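Local coordinates for cellulose binding domain-containing protein (PDB 4B96) that probably binds cellulose through this calcium-binding family 3b carbohydrate-binding module, one domain of a longer, membrane-linked biomass-sensing protein, at residues Y34-L37 with R38-K41. Numbering follows the deposited sequence.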
ATOM      1  N   TYR A  34      18.113  -1.553 -12.662  1.00 35.69           N
ATOM      2  CA  TYR A  34      17.942  -2.912 -12.195  1.00 35.39           C
ATOM      3  C   TYR A  34      17.538  -2.876 -10.702  1.00 36.45           C
ATOM      4  O   TYR A  34      17.908  -1.961  -9.946  1.00 37.52           O
ATOM      5  CB  TYR A  34      19.212  -3.761 -12.484  1.00 36.58           C
ATOM      6  CG  TYR A  34      19.402  -4.205 -13.949  1.00 36.78           C
ATOM      7  CD1 TYR A  34      19.815  -3.304 -14.935  1.00 36.51           C
ATOM      8  CD2 TYR A  34      19.185  -5.553 -14.329  1.00 38.53           C
ATOM      9  CE1 TYR A  34      20.010  -3.713 -16.277  1.00 39.03           C
ATOM     10  CE2 TYR A  34      19.380  -5.971 -15.668  1.00 37.48           C
ATOM     11  CZ  TYR A  34      19.756  -5.057 -16.621  1.00 38.97           C
ATOM     12  OH  TYR A  34      19.932  -5.506 -17.920  1.00 42.37           O
ATOM     13  N   ILE A  35      16.710  -3.830 -10.301  1.00 31.25           N
ATOM     14  CA  ILE A  35      16.389  -3.998  -8.881  1.00 28.83           C
ATOM     15  C   ILE A  35      17.176  -5.161  -8.284  1.00 27.02           C
ATOM     16  O   ILE A  35      17.069  -6.300  -8.755  1.00 26.64           O
ATOM     17  CB  ILE A  35      14.899  -4.248  -8.676  1.00 26.61           C
ATOM     18  CG1 ILE A  35      14.154  -2.944  -8.968  1.00 24.55           C
ATOM     19  CG2 ILE A  35      14.608  -4.689  -7.190  1.00 24.00           C
ATOM     20  CD1 ILE A  35      12.639  -3.118  -9.009  1.00 26.97           C
ATOM     21  N   ASP A  36      17.973  -4.858  -7.258  1.00 29.45           N
ATOM     22  CA  ASP A  36      18.777  -5.893  -6.606  1.00 30.64           C
ATOM     23  C   ASP A  36      17.942  -6.674  -5.588  1.00 27.01           C
ATOM     24  O   ASP A  36      17.637  -6.153  -4.502  1.00 25.78           O
ATOM     25  CB  ASP A  36      19.947  -5.223  -5.899  1.00 31.11           C
ATOM     26  CG  ASP A  36      20.950  -6.230  -5.347  1.00 38.60           C
ATOM     27  OD1 ASP A  36      20.685  -7.462  -5.397  1.00 37.06           O
ATOM     28  OD2 ASP A  36      22.003  -5.770  -4.849  1.00 46.85           O
ATOM     29  N   LEU A  37      17.550  -7.908  -5.925  1.00 23.48           N
ATOM     30  CA  LEU A  37      16.693  -8.690  -5.036  1.00 24.15           C
ATOM     31  C   LEU A  37      17.390  -9.093  -3.717  1.00 24.29           C
ATOM     32  O   LEU A  37      16.747  -9.563  -2.782  1.00 25.55           O
ATOM     33  CB  LEU A  37      16.179  -9.941  -5.762  1.00 26.18           C
ATOM     34  CG  LEU A  37      15.140  -9.615  -6.838  1.00 28.25           C
ATOM     35  CD1 LEU A  37      14.663 -10.892  -7.459  1.00 31.15           C
ATOM     36  CD2 LEU A  37      13.971  -8.910  -6.191  1.00 27.55           C
ATOM     37  N   ARG A  38      18.695  -8.917  -3.652  1.00 22.91           N
ATOM     38  CA  ARG A  38      19.371  -9.165  -2.364  1.00 27.40           C
ATOM     39  C   ARG A  38      18.892  -8.199  -1.272  1.00 28.16           C
ATOM     40  O   ARG A  38      19.074  -8.453  -0.096  1.00 26.92           O
ATOM     41  CB  ARG A  38      20.884  -9.082  -2.503  1.00 30.40           C
ATOM     42  CG  ARG A  38      21.451 -10.250  -3.305  1.00 31.97           C
ATOM     43  CD  ARG A  38      22.957 -10.071  -3.499  1.00 38.13           C
ATOM     44  NE  ARG A  38      23.204  -8.765  -4.116  1.00 46.18           N
ATOM     45  CZ  ARG A  38      24.393  -8.169  -4.188  1.00 52.12           C
ATOM     46  NH1 ARG A  38      25.468  -8.752  -3.659  1.00 51.85           N
ATOM     47  NH2 ARG A  38      24.500  -6.984  -4.786  1.00 53.03           N
ATOM     48  N   ASN A  39      18.258  -7.105  -1.668  1.00 27.53           N
ATOM     49  CA  ASN A  39      17.746  -6.154  -0.693  1.00 27.88           C
ATOM     50  C   ASN A  39      16.234  -6.189  -0.547  1.00 25.48           C
ATOM     51  O   ASN A  39      15.660  -5.291   0.076  1.00 27.91           O
ATOM     52  CB  ASN A  39      18.160  -4.750  -1.088  1.00 28.23           C
ATOM     53  CG  ASN A  39      19.648  -4.567  -1.081  1.00 35.43           C
ATOM     54  OD1 ASN A  39      20.358  -5.143  -0.259  1.00 35.13           O
ATOM     55  ND2 ASN A  39      20.132  -3.762  -2.007  1.00 36.90           N
ATOM     56  N   VAL A  40      15.595  -7.225  -1.093  1.00 20.82           N
ATOM     57  CA  VAL A  40      14.154  -7.272  -1.169  1.00 19.92           C
ATOM     58  C   VAL A  40      13.572  -8.370  -0.321  1.00 23.36           C
ATOM     59  O   VAL A  40      14.031  -9.495  -0.361  1.00 23.57           O
ATOM     60  CB  VAL A  40      13.706  -7.468  -2.638  1.00 22.95           C
ATOM     61  CG1 VAL A  40      12.220  -7.792  -2.752  1.00 24.35           C
ATOM     62  CG2 VAL A  40      14.066  -6.207  -3.443  1.00 20.79           C
ATOM     63  N   LYS A  41      12.561  -8.040   0.479  1.00 18.62           N
ATOM     64  CA  LYS A  41      11.796  -9.052   1.221  1.00 16.29           C
ATOM     65  C   LYS A  41      10.336  -8.994   0.775  1.00 19.13           C
ATOM     66  O   LYS A  41       9.766  -7.884   0.555  1.00 21.12           O
ATOM     67  CB  LYS A  41      11.823  -8.664   2.720  1.00 18.90           C
ATOM     68  CG  LYS A  41      13.152  -8.845   3.349  1.00 22.62           C
ATOM     69  CD  LYS A  41      13.223  -8.232   4.740  1.00 24.81           C
ATOM     70  CE  LYS A  41      14.714  -8.268   5.213  1.00 43.67           C
ATOM     71  NZ  LYS A  41      14.887  -7.982   6.685  1.00 45.08           N
TER
HETATM   72  O   HOH W   1      16.461 -10.650  -0.188  1.00 20.30           O
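Asp36 and Arg38 meet across a short 3-10 turn, which also contains an Asx turn. It joins strand 35-36 to strand 40-47 at the periphery of the CBM3 beta-sandwich, away from the calcium site. The Asp36 carboxylate does two jobs. Its OD1 accepts the backbone N of Arg38 at 3.0 Å, from above the carboxylate plane, which closes the Asx turn. The same OD1 uses its syn lone pair for Arg38 NE, at 3.1 Å and nearly straight. Arg38 NH2 reaches Asp36 OD2 at 2.8 Å and completes a side-on salt bridge. The two flat groups are nearly coplanar, 28° apart. Torsions on both sides make this possible. In Asp36, CG is anti to the backbone N (chi1 -172°) and lies beside the carbonyl carbon, which places OD1 within reach of Arg38 N. Arg38 bends at chi3 (-55°), which turns its guanidinium back to the carboxylate two positions earlier, with Leu37 between them. Three bonds, two on OD1 and one on OD2, hold the carboxylate's rotation; a fourth, Arg38 NE to Asp36 OD2, is weak.

Two backbone bonds wind the turn: Asn39 N to Asp36 O, and Val40 N to Leu37 O, each 3.1 Å. Leu37 lies on the buried side. Its CD2 packs against Val40 CB at 3.8 Å, and both residues also touch Ile27 of strand 20-29, in the facing sheet. Leu37 further meets Phe90 and Ile95. The turn is thus polar on its outer side and apolar towards the core. At the start of strand 40-47 a water bridges two backbone carbonyls, 2.8 Å from Leu37 O and 2.7 Å from Val40 O.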